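Local coordinates for protein CRISPR-associated endoribonuclease Cas2 2 (Sulfolobus solfataricus, PDB 3EXC) that cuts single-stranded RNA as a magnesium-dependent endoribonuclease of the CRISPR antiviral defence and works as a homodimer, at residues A[6-11]-A[63-68]. The protein carries 2 engineered substitutions. Sequence-based numbering, arbitrary orientation.
Sequences LLVVYD and DIVHII. With NA (sodium ion), chain C.
Asp11, Ile68 and Ile64 have the largest areas buried where 6-11 meets 63-68, and the two pairs they belong to, Asp11-Ile64 and Leu7-Ile68, are both hydrogen-bonded. The strands run antiparallel, their axes at 171°. At one end Leu7 N donates a hydrogen bond to Ile68 O (2.9 Å), and Ile68 N donates one in return, almost along the C=O axis of Leu7. Ile68 meets Leu7 at the base of the side chains, CB to CB at 4.3 Å; Leu7 itself packs on Leu7 of the second subunit. The Val9-His66 pair repeats this two-hydrogen-bond pattern. At the far end Asp11 N reaches Ile64 O at 2.8 Å, a more bent bond (144° at the hydrogen), while Ile64 N meets a lone pair of Asp11 O. The Asp11 carboxylate extends anti to its backbone N (chi1 167°) and runs alongside Ile64, OD2 lying 3.6 Å from Ile64 CD1. That oxygen accepts a bond from Arg35 N of the second subunit; one water bridges Asp11 OD1 and Asp63 OD1 by hydrogen bonds, and Asp63 OD1 also accepts from Ser13 N. Asp11 OD1 and Asp63 OD1 lie 5.4 Å apart, not in contact, so their like charges might slightly raise one pKa. The face bearing Val8, Tyr10, Val65 and Ile67 is apolar: the side chains of Val8 and Val65 cross obliquely, CG1 to CG1 at 3.7 Å, and Tyr10 CB rests on Val65 CG2, its ring leading away to helix 15-27. Tyr10 O binds sodium at 2.8 Å, together with two waters and Gln34 OE1 of the second subunit. This is the pairing of strands 5-11 and 64-70 in the ferredoxin-like sheet of Cas2, which runs on into the second subunit and presents, at its end, the aspartate predicted to bind catalytic magnesium.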
loop_
_atom_site.group_PDB
_atom_site.type_symbol
_atom_site.label_atom_id
_atom_site.label_comp_id
_atom_site.label_asym_id
_atom_site.label_seq_id
_atom_site.Cartn_x
_atom_site.Cartn_y
_atom_site.Cartn_z
ATOM N N LEU A 6 5.688 9.937 -1.723
ATOM C CA LEU A 6 4.849 9.320 -0.740
ATOM C C LEU A 6 3.900 8.419 -1.358
ATOM O O LEU A 6 3.622 8.526 -2.530
ATOM C CB LEU A 6 4.154 10.345 0.152
ATOM C CG LEU A 6 3.335 11.450 -0.417
ATOM C CD1 LEU A 6 2.184 10.838 -1.084
ATOM C CD2 LEU A 6 2.907 12.203 0.816
ATOM N N LEU A 7 3.469 7.453 -0.560
ATOM C CA LEU A 7 2.455 6.477 -0.913
ATOM C C LEU A 7 1.266 6.724 -0.024
ATOM O O LEU A 7 1.439 6.978 1.187
ATOM C CB LEU A 7 2.857 5.083 -0.492
ATOM C CG LEU A 7 4.041 4.508 -1.170
ATOM C CD1 LEU A 7 4.285 3.160 -0.433
ATOM C CD2 LEU A 7 3.541 4.297 -2.576
ATOM N N VAL A 8 0.093 6.608 -0.616
ATOM C CA VAL A 8 -1.115 6.570 0.159
ATOM C C VAL A 8 -1.725 5.227 -0.154
ATOM O O VAL A 8 -2.014 4.927 -1.319
ATOM C CB VAL A 8 -2.073 7.629 -0.327
ATOM C CG1 VAL A 8 -3.345 7.578 0.486
ATOM C CG2 VAL A 8 -1.392 8.949 -0.142
ATOM N N VAL A 9 -1.935 4.430 0.867
ATOM C CA VAL A 9 -2.543 3.150 0.760
ATOM C C VAL A 9 -3.814 3.179 1.603
ATOM O O VAL A 9 -3.803 3.497 2.798
ATOM C CB VAL A 9 -1.545 2.076 1.327
ATOM C CG1 VAL A 9 -2.105 0.662 1.231
ATOM C CG2 VAL A 9 -0.246 2.137 0.519
ATOM N N TYR A 10 -4.932 2.757 1.044
ATOM C CA TYR A 10 -6.185 2.821 1.827
ATOM C C TYR A 10 -7.035 1.503 1.875
ATOM O O TYR A 10 -6.961 0.582 0.990
ATOM C CB TYR A 10 -7.014 4.052 1.412
ATOM C CG TYR A 10 -7.264 4.174 -0.064
ATOM C CD1 TYR A 10 -6.356 4.820 -0.891
ATOM C CD2 TYR A 10 -8.427 3.637 -0.657
ATOM C CE1 TYR A 10 -6.581 4.898 -2.297
ATOM C CE2 TYR A 10 -8.664 3.731 -2.043
ATOM C CZ TYR A 10 -7.721 4.376 -2.839
ATOM O OH TYR A 10 -7.911 4.497 -4.195
ATOM N N ASP A 11 -7.874 1.434 2.904
ATOM C CA ASP A 11 -8.756 0.321 3.153
ATOM C C ASP A 11 -10.056 1.047 3.563
ATOM O O ASP A 11 -10.291 1.424 4.729
ATOM C CB ASP A 11 -8.089 -0.554 4.241
ATOM C CG ASP A 11 -9.026 -1.611 4.851
ATOM O OD1 ASP A 11 -10.244 -1.649 4.479
ATOM O OD2 ASP A 11 -8.538 -2.393 5.755
ATOM N N ASP A 63 -12.296 2.931 8.639
ATOM C CA ASP A 63 -11.347 2.881 7.532
ATOM C C ASP A 63 -9.948 3.061 8.052
ATOM O O ASP A 63 -9.804 3.447 9.247
ATOM C CB ASP A 63 -11.717 3.878 6.453
ATOM C CG ASP A 63 -13.069 3.567 5.883
ATOM O OD1 ASP A 63 -13.477 2.358 6.022
ATOM O OD2 ASP A 63 -13.745 4.490 5.338
ATOM N N ILE A 64 -8.961 2.724 7.205
ATOM C CA ILE A 64 -7.538 2.863 7.525
ATOM C C ILE A 64 -6.878 3.417 6.293
ATOM O O ILE A 64 -7.119 2.924 5.205
ATOM C CB ILE A 64 -6.811 1.539 7.837
ATOM C CG1 ILE A 64 -7.522 0.752 8.919
ATOM C CG2 ILE A 64 -5.441 1.822 8.427
ATOM C CD1 ILE A 64 -7.317 -0.787 8.793
ATOM N N VAL A 65 -6.024 4.430 6.461
ATOM C CA VAL A 65 -5.242 5.012 5.408
ATOM C C VAL A 65 -3.833 5.199 5.936
ATOM O O VAL A 65 -3.628 5.722 7.043
ATOM C CB VAL A 65 -5.803 6.371 4.967
ATOM C CG1 VAL A 65 -4.954 6.914 3.784
ATOM C CG2 VAL A 65 -7.251 6.232 4.412
ATOM N N HIS A 66 -2.846 4.765 5.170
ATOM C CA HIS A 66 -1.478 4.988 5.531
ATOM C C HIS A 66 -0.867 5.985 4.583
ATOM O O HIS A 66 -1.037 5.889 3.371
ATOM C CB HIS A 66 -0.751 3.722 5.310
ATOM C CG HIS A 66 -0.820 2.828 6.471
ATOM N ND1 HIS A 66 -1.964 2.121 6.776
ATOM C CD2 HIS A 66 0.078 2.564 7.457
ATOM C CE1 HIS A 66 -1.779 1.473 7.922
ATOM N NE2 HIS A 66 -0.547 1.715 8.351
ATOM N N ILE A 67 -0.236 7.013 5.128
ATOM C CA ILE A 67 0.453 7.981 4.298
ATOM C C ILE A 67 1.908 7.850 4.683
ATOM O O ILE A 67 2.292 8.099 5.848
ATOM C CB ILE A 67 0.005 9.383 4.580
ATOM C CG1 ILE A 67 -1.520 9.534 4.314
ATOM C CG2 ILE A 67 0.938 10.403 3.805
ATOM C CD1 ILE A 67 -2.102 10.828 4.943
ATOM N N ILE A 68 2.688 7.378 3.717
ATOM C CA ILE A 68 4.023 6.863 3.973
ATOM C C ILE A 68 5.041 7.602 3.112
ATOM O O ILE A 68 4.941 7.534 1.903
ATOM C CB ILE A 68 4.111 5.391 3.598
ATOM C CG1 ILE A 68 3.128 4.569 4.468
ATOM C CG2 ILE A 68 5.550 4.868 3.886
ATOM C CD1 ILE A 68 2.898 3.203 3.954
HETATM NA NA NA C . -5.598 -1.809 1.568
HETATM O O HOH W 1 -12.550 -0.463 5.796
HETATM O O HOH W 2 -3.962 -1.659 -0.720
HETATM O O HOH W 3 -7.813 -2.377 0.092
#